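Local coordinates for polycomb protein Sfmbt (PDB 5J8Y), which is a Polycomb-group protein of the PhoRC complex whose SAM domain pairs with that of Scm, probably helping to bring PRC1 to Polycomb response elements, at residues W9-V14 and K34-L40. Residues are numbered along the deposited sequence.
Sequences WNVYDV and KIDGKRL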
ATOM      1  N   TRP C   9       5.502  22.336  -7.524  1.00 30.58           N
ATOM      2  CA  TRP C   9       4.958  21.481  -8.574  1.00 28.37           C
ATOM      3  C   TRP C   9       3.480  21.749  -8.944  1.00 29.82           C
ATOM      4  O   TRP C   9       2.643  21.921  -8.095  1.00 30.49           O
ATOM      5  CB  TRP C   9       5.020  20.026  -8.132  1.00 30.10           C
ATOM      6  CG  TRP C   9       6.392  19.360  -8.006  1.00 31.76           C
ATOM      7  CD1 TRP C   9       7.630  19.895  -8.229  1.00 32.04           C
ATOM      8  CD2 TRP C   9       6.609  18.023  -7.601  1.00 29.64           C
ATOM      9  NE1 TRP C   9       8.600  18.957  -7.988  1.00 32.91           N
ATOM     10  CE2 TRP C   9       7.992  17.794  -7.608  1.00 31.48           C
ATOM     11  CE3 TRP C   9       5.760  16.990  -7.233  1.00 29.04           C
ATOM     12  CZ2 TRP C   9       8.531  16.587  -7.247  1.00 32.16           C
ATOM     13  CZ3 TRP C   9       6.288  15.817  -6.905  1.00 30.51           C
ATOM     14  CH2 TRP C   9       7.665  15.604  -6.922  1.00 31.06           C
ATOM     15  N   ASN C  10       3.173  21.752 -10.232  1.00 29.27           N
ATOM     16  CA  ASN C  10       1.790  21.744 -10.721  1.00 30.79           C
ATOM     17  C   ASN C  10       1.280  20.315 -10.970  1.00 29.54           C
ATOM     18  O   ASN C  10       1.958  19.385 -10.650  1.00 30.22           O
ATOM     19  CB  ASN C  10       1.634  22.588 -11.983  1.00 28.65           C
ATOM     20  CG  ASN C  10       2.537  22.129 -13.093  1.00 29.35           C
ATOM     21  OD1 ASN C  10       2.836  20.957 -13.216  1.00 26.76           O
ATOM     22  ND2 ASN C  10       2.977  23.069 -13.909  1.00 30.18           N
ATOM     23  N   VAL C  11       0.096  20.190 -11.576  1.00 29.70           N
ATOM     24  CA  VAL C  11      -0.537  18.916 -11.829  1.00 31.18           C
ATOM     25  C   VAL C  11       0.342  18.058 -12.729  1.00 31.67           C
ATOM     26  O   VAL C  11       0.478  16.869 -12.522  1.00 30.90           O
ATOM     27  CB  VAL C  11      -1.907  19.033 -12.547  1.00 33.02           C
ATOM     28  CG1 VAL C  11      -2.499  17.658 -12.693  1.00 35.00           C
ATOM     29  CG2 VAL C  11      -2.885  19.917 -11.812  1.00 34.25           C
ATOM     30  N   TYR C  12       0.930  18.683 -13.736  1.00 30.74           N
ATOM     31  CA  TYR C  12       1.863  18.006 -14.626  1.00 31.23           C
ATOM     32  C   TYR C  12       3.103  17.550 -13.894  1.00 28.89           C
ATOM     33  O   TYR C  12       3.649  16.516 -14.190  1.00 30.88           O
ATOM     34  CB  TYR C  12       2.206  18.858 -15.849  1.00 31.70           C
ATOM     35  CG  TYR C  12       3.164  18.189 -16.821  1.00 31.41           C
ATOM     36  CD1 TYR C  12       2.710  17.360 -17.827  1.00 32.27           C
ATOM     37  CD2 TYR C  12       4.514  18.408 -16.737  1.00 32.57           C
ATOM     38  CE1 TYR C  12       3.585  16.775 -18.700  1.00 33.03           C
ATOM     39  CE2 TYR C  12       5.386  17.836 -17.594  1.00 31.73           C
ATOM     40  CZ  TYR C  12       4.924  17.021 -18.571  1.00 33.46           C
ATOM     41  OH  TYR C  12       5.817  16.454 -19.398  1.00 37.38           O
ATOM     42  N   ASP C  13       3.574  18.341 -12.957  1.00 29.97           N
ATOM     43  CA  ASP C  13       4.744  17.961 -12.185  1.00 29.98           C
ATOM     44  C   ASP C  13       4.442  16.631 -11.410  1.00 28.92           C
ATOM     45  O   ASP C  13       5.231  15.739 -11.388  1.00 27.70           O
ATOM     46  CB  ASP C  13       5.109  19.071 -11.215  1.00 30.38           C
ATOM     47  CG  ASP C  13       5.836  20.254 -11.885  1.00 31.83           C
ATOM     48  OD1 ASP C  13       6.865  20.040 -12.532  1.00 31.31           O
ATOM     49  OD2 ASP C  13       5.364  21.369 -11.726  1.00 28.71           O
ATOM     50  N   VAL C  14       3.260  16.532 -10.822  1.00 27.76           N
ATOM     51  CA  VAL C  14       2.848  15.357 -10.055  1.00 28.66           C
ATOM     52  C   VAL C  14       2.748  14.118 -10.963  1.00 30.49           C
ATOM     53  O   VAL C  14       3.106  13.025 -10.586  1.00 30.88           O
ATOM     54  CB  VAL C  14       1.526  15.638  -9.301  1.00 28.92           C
ATOM     55  CG1 VAL C  14       1.019  14.409  -8.594  1.00 31.67           C
ATOM     56  CG2 VAL C  14       1.701  16.776  -8.296  1.00 28.39           C
ATOM     57  N   LYS C  34      -6.931  17.191 -10.016  1.00 40.52           N
ATOM     58  CA  LYS C  34      -6.091  18.322  -9.857  1.00 39.08           C
ATOM     59  C   LYS C  34      -5.289  18.269  -8.593  1.00 37.60           C
ATOM     60  O   LYS C  34      -5.410  19.064  -7.697  1.00 38.70           O
ATOM     61  CB  LYS C  34      -6.912  19.585  -9.968  1.00 42.75           C
ATOM     62  CG  LYS C  34      -7.319  19.899 -11.393  1.00 44.88           C
ATOM     63  CD  LYS C  34      -7.922  21.259 -11.534  1.00 52.50           C
ATOM     64  CE  LYS C  34      -6.941  22.319 -12.022  1.00 59.01           C
ATOM     65  NZ  LYS C  34      -7.606  23.654 -12.097  1.00 58.88           N
ATOM     66  N   ILE C  35      -4.431  17.272  -8.563  1.00 36.44           N
ATOM     67  CA  ILE C  35      -3.482  17.084  -7.501  1.00 36.54           C
ATOM     68  C   ILE C  35      -2.145  17.638  -7.995  1.00 32.88           C
ATOM     69  O   ILE C  35      -1.458  17.015  -8.772  1.00 30.63           O
ATOM     70  CB  ILE C  35      -3.337  15.604  -7.120  1.00 35.10           C
ATOM     71  CG1 ILE C  35      -4.694  15.004  -6.754  1.00 37.09           C
ATOM     72  CG2 ILE C  35      -2.299  15.439  -6.018  1.00 34.20           C
ATOM     73  CD1 ILE C  35      -5.205  15.331  -5.383  1.00 37.70           C
ATOM     74  N   ASP C  36      -1.844  18.846  -7.555  1.00 32.41           N
ATOM     75  CA  ASP C  36      -0.561  19.492  -7.758  1.00 31.01           C
ATOM     76  C   ASP C  36       0.336  19.257  -6.540  1.00 32.95           C
ATOM     77  O   ASP C  36      -0.054  18.588  -5.605  1.00 30.42           O
ATOM     78  CB  ASP C  36      -0.738  20.995  -8.059  1.00 33.99           C
ATOM     79  CG  ASP C  36      -1.216  21.791  -6.857  1.00 34.26           C
ATOM     80  OD1 ASP C  36      -1.577  21.182  -5.845  1.00 33.52           O
ATOM     81  OD2 ASP C  36      -1.263  23.032  -6.932  1.00 33.28           O
ATOM     82  N   GLY C  37       1.559  19.761  -6.600  1.00 31.12           N
ATOM     83  CA  GLY C  37       2.506  19.608  -5.518  1.00 32.73           C
ATOM     84  C   GLY C  37       1.922  19.894  -4.143  1.00 32.81           C
ATOM     85  O   GLY C  37       1.965  19.058  -3.265  1.00 33.47           O
ATOM     86  N   LYS C  38       1.357  21.080  -3.978  1.00 32.39           N
ATOM     87  CA  LYS C  38       0.833  21.518  -2.704  1.00 33.21           C
ATOM     88  C   LYS C  38      -0.154  20.531  -2.125  1.00 35.07           C
ATOM     89  O   LYS C  38      -0.058  20.113  -1.009  1.00 34.66           O
ATOM     90  CB  LYS C  38       0.136  22.872  -2.881  1.00 38.74           C
ATOM     91  CG  LYS C  38      -0.740  23.355  -1.769  1.00 42.42           C
ATOM     92  CD  LYS C  38      -0.796  24.872  -1.781  1.00 46.02           C
ATOM     93  CE  LYS C  38      -1.514  25.374  -0.555  1.00 53.83           C
ATOM     94  NZ  LYS C  38      -0.691  25.538   0.650  1.00 50.97           N
ATOM     95  N   ARG C  39      -1.129  20.132  -2.918  1.00 35.11           N
ATOM     96  CA  ARG C  39      -2.104  19.180  -2.474  1.00 35.65           C
ATOM     97  C   ARG C  39      -1.467  17.821  -2.259  1.00 34.12           C
ATOM     98  O   ARG C  39      -1.847  17.098  -1.368  1.00 34.60           O
ATOM     99  CB  ARG C  39      -3.270  19.104  -3.411  1.00 35.86           C
ATOM    100  CG  ARG C  39      -4.317  18.103  -3.018  1.00 38.65           C
ATOM    101  CD  ARG C  39      -5.043  18.318  -1.703  1.00 40.75           C
ATOM    102  NE  ARG C  39      -6.075  17.310  -1.608  1.00 42.99           N
ATOM    103  CZ  ARG C  39      -6.702  16.917  -0.526  1.00 46.36           C
ATOM    104  NH1 ARG C  39      -6.487  17.458   0.649  1.00 49.75           N
ATOM    105  NH2 ARG C  39      -7.563  15.942  -0.639  1.00 48.41           N
ATOM    106  N   LEU C  40      -0.496  17.486  -3.054  1.00 30.76           N
ATOM    107  CA  LEU C  40       0.192  16.236  -2.906  1.00 31.16           C
ATOM    108  C   LEU C  40       0.676  16.030  -1.476  1.00 31.26           C
ATOM    109  O   LEU C  40       0.288  15.117  -0.798  1.00 28.78           O
ATOM    110  CB  LEU C  40       1.409  16.175  -3.793  1.00 29.78           C
ATOM    111  CG  LEU C  40       2.105  14.818  -3.887  1.00 28.44           C
ATOM    112  CD1 LEU C  40       1.254  13.708  -4.454  1.00 28.02           C
ATOM    113  CD2 LEU C  40       3.413  14.899  -4.620  1.00 30.26           C
TER
HETATM  114  O   HOH W   1       1.724  23.211  -5.728  1.00 33.62           O
HETATM  115  O   HOH W   2      -1.311  15.370 -11.149  1.00 29.97           O
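Val14, buried in the first turn of helix 11-20, lies at the apolar centre of this contact. Its CG1 is 4.3 Å from CG2 of Ile35 and 4.2 Å from CD1 of Leu40, while its CG2 presses against backbone, 3.2 Å from O of Ile35 and 3.4 Å from N of Gly37. The Trp9 indole extends the cluster, CZ3 lying 3.8 Å from CD2 of Leu40; Phe30 of helix 27-32 and Leu69 of helix 56-71 tie it into the wider core. Such closeness requires a residue with no side chain, glycine, where the backbones meet: the CA atoms of Trp9 and Gly37 are 4.3 Å apart, and a CB on Gly37 would clash with CB of Trp9. Further out, Val11 rests its CG2 4.1 Å from CA of Lys34, the residue of positive phi that closes helix 27-32 in a Schellman motif.

At the polar edge, the first amides of helix 37-40, which have no helical carbonyl to bond to, turn to the Trp9 carbonyl and a water. Gly37 N donates to O of Trp9 (2.8 Å), the one direct hydrogen bond between the segments, and water 1 accepts from Lys38 N while donating to the same carbonyl. Water 2 donates to both Val11 O and Ile35 O. Each helix also has its own N-cap: OD1 of Asp36 accepts from Arg39 N (3.1 Å), and Asn10 and Asp13 form a reciprocal capping box, Asp13 N to Asn10 OD1 and Asn10 N to Asp13 OD2, both 2.7 Å. Two capped N-termini, joined backbone to backbone over shared apolar residues, here hold helix 11-20 against the short helix 37-40 in the five-helix bundle of a SAM domain.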